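PDB 1IQ0: arginyl-trna synthetase from Thermus thermophilus, which probably attaches L-arginine to tRNA(Arg) at the expense of ATP, as a monomeric class I aminoacyl-tRNA synthetase. Local coordinates for residues 25-30 with 34-39. Numbering follows the deposited sequence.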
loop_
_atom_site.group_PDB
_atom_site.type_symbol
_atom_site.label_atom_id
_atom_site.label_comp_id
_atom_site.label_asym_id
_atom_site.label_seq_id
_atom_site.Cartn_x
_atom_site.Cartn_y
_atom_site.Cartn_z
ATOM N N VAL A 25 6.377 -16.454 -15.946
ATOM C CA VAL A 25 6.822 -17.740 -15.438
ATOM C C VAL A 25 6.248 -17.851 -14.023
ATOM O O VAL A 25 6.017 -16.837 -13.361
ATOM C CB VAL A 25 8.374 -17.814 -15.387
ATOM C CG1 VAL A 25 8.900 -16.987 -14.231
ATOM C CG2 VAL A 25 8.826 -19.254 -15.264
ATOM N N ALA A 26 6.002 -19.073 -13.571
ATOM C CA ALA A 26 5.460 -19.294 -12.235
ATOM C C ALA A 26 6.012 -20.601 -11.692
ATOM O O ALA A 26 6.513 -21.427 -12.453
ATOM C CB ALA A 26 3.931 -19.350 -12.287
ATOM N N ARG A 27 5.928 -20.783 -10.377
ATOM C CA ARG A 27 6.416 -21.999 -9.743
ATOM C C ARG A 27 5.726 -23.219 -10.334
ATOM O O ARG A 27 4.501 -23.257 -10.449
ATOM C CB ARG A 27 6.177 -21.939 -8.229
ATOM C CG ARG A 27 7.129 -20.998 -7.496
ATOM C CD ARG A 27 8.547 -21.546 -7.533
ATOM N NE ARG A 27 8.670 -22.759 -6.732
ATOM C CZ ARG A 27 8.782 -22.776 -5.405
ATOM N NH1 ARG A 27 8.791 -21.639 -4.723
ATOM N NH2 ARG A 27 8.888 -23.932 -4.757
ATOM N N ALA A 28 6.521 -24.214 -10.710
ATOM C CA ALA A 28 5.993 -25.442 -11.294
ATOM C C ALA A 28 5.303 -26.306 -10.241
ATOM O O ALA A 28 5.583 -26.184 -9.047
ATOM C CB ALA A 28 7.124 -26.230 -11.959
ATOM N N PRO A 29 4.396 -27.199 -10.677
ATOM C CA PRO A 29 3.650 -28.099 -9.791
ATOM C C PRO A 29 4.504 -28.706 -8.681
ATOM O O PRO A 29 5.723 -28.842 -8.819
ATOM C CB PRO A 29 3.115 -29.149 -10.753
ATOM C CG PRO A 29 2.824 -28.337 -11.969
ATOM C CD PRO A 29 4.059 -27.467 -12.088
ATOM N N LYS A 30 3.847 -29.067 -7.582
ATOM C CA LYS A 30 4.519 -29.654 -6.430
ATOM C C LYS A 30 5.228 -30.959 -6.775
ATOM O O LYS A 30 4.588 -31.992 -6.978
ATOM C CB LYS A 30 3.511 -29.896 -5.303
ATOM C CG LYS A 30 2.837 -28.631 -4.796
ATOM C CD LYS A 30 1.891 -28.930 -3.646
ATOM C CE LYS A 30 1.213 -27.664 -3.149
ATOM N NZ LYS A 30 0.432 -26.998 -4.228
ATOM N N GLY A 34 10.499 -29.955 -12.950
ATOM C CA GLY A 34 11.036 -28.608 -12.876
ATOM C C GLY A 34 10.658 -27.713 -11.711
ATOM O O GLY A 34 9.859 -28.070 -10.848
ATOM N N ASP A 35 11.240 -26.518 -11.707
ATOM C CA ASP A 35 11.001 -25.543 -10.661
ATOM C C ASP A 35 10.088 -24.425 -11.138
ATOM O O ASP A 35 9.243 -23.934 -10.382
ATOM C CB ASP A 35 12.332 -24.958 -10.203
ATOM C CG ASP A 35 13.316 -26.033 -9.780
ATOM O OD1 ASP A 35 12.942 -26.875 -8.939
ATOM O OD2 ASP A 35 14.457 -26.038 -10.280
ATOM N N TYR A 36 10.270 -24.029 -12.395
ATOM C CA TYR A 36 9.482 -22.961 -12.998
ATOM C C TYR A 36 8.896 -23.387 -14.335
ATOM O O TYR A 36 9.473 -24.202 -15.052
ATOM C CB TYR A 36 10.345 -21.715 -13.209
ATOM C CG TYR A 36 10.803 -21.062 -11.928
ATOM C CD1 TYR A 36 12.142 -21.086 -11.547
ATOM C CD2 TYR A 36 9.892 -20.427 -11.091
ATOM C CE1 TYR A 36 12.561 -20.493 -10.354
ATOM C CE2 TYR A 36 10.299 -19.835 -9.903
ATOM C CZ TYR A 36 11.635 -19.871 -9.540
ATOM O OH TYR A 36 12.031 -19.282 -8.363
ATOM N N GLY A 37 7.747 -22.821 -14.670
ATOM C CA GLY A 37 7.107 -23.156 -15.923
ATOM C C GLY A 37 6.348 -21.987 -16.512
ATOM O O GLY A 37 5.979 -21.038 -15.816
ATOM N N VAL A 38 6.120 -22.056 -17.814
ATOM C CA VAL A 38 5.392 -21.016 -18.506
ATOM C C VAL A 38 4.262 -21.681 -19.283
ATOM O O VAL A 38 4.464 -22.709 -19.936
ATOM C CB VAL A 38 6.316 -20.244 -19.467
ATOM C CG1 VAL A 38 6.858 -21.181 -20.542
ATOM C CG2 VAL A 38 5.562 -19.085 -20.084
ATOM N N PRO A 39 3.046 -21.122 -19.199
ATOM C CA PRO A 39 1.895 -21.685 -19.908
ATOM C C PRO A 39 1.845 -21.193 -21.355
ATOM O O PRO A 39 2.151 -20.032 -21.626
ATOM C CB PRO A 39 0.719 -21.170 -19.091
ATOM C CG PRO A 39 1.177 -19.774 -18.750
ATOM C CD PRO A 39 2.640 -19.980 -18.358
HETATM O O HOH W 1 8.348 -25.401 -7.583
#
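The Y36 ring lies across the bent side chain of R27, whose CD comes 3.4 Å from Y36 CE2. The crossing is oblique, with guanidinium and ring planes 77° apart, and it is the methylene CD that meets the ring. Bends at chi2 and chi3 bring CD over to Y36 CE2, while NH1 forms salt bridges with D508 and D511. Y36 OH is hydrogen-bonded to D511 as well, and L507 of helix 500-509 touches both side chains, which ties the N-terminal domain to the anticodon-binding domain. On the other flank of Y36, V25 CG2 packs 3.5 Å from Y36 CB. Replacing Y36 with an alanine would probably take away the ring that R27 CD packs against and leave D511 without the phenol hydroxyl. The backbone evidence is that of an antiparallel beta hairpin: A26 and G37 form a hydrogen-bonded pair, with A26 N to G37 O at 3.0 Å and G37 N to A26 O at 2.9 Å. Strand 36-39 continues the sheet to strand 77-82, where D35 and Y36 both face F80 in a classic beta bulge. Toward the turn, A28 N reaches D35 O at 2.8 Å; the N-H...O angle is 179°, yet the donor stands 50° out of the carbonyl plane. A water accepts from R27 NE at 2.8 Å, in the guanidinium plane, and lies near A28 O and D35 O.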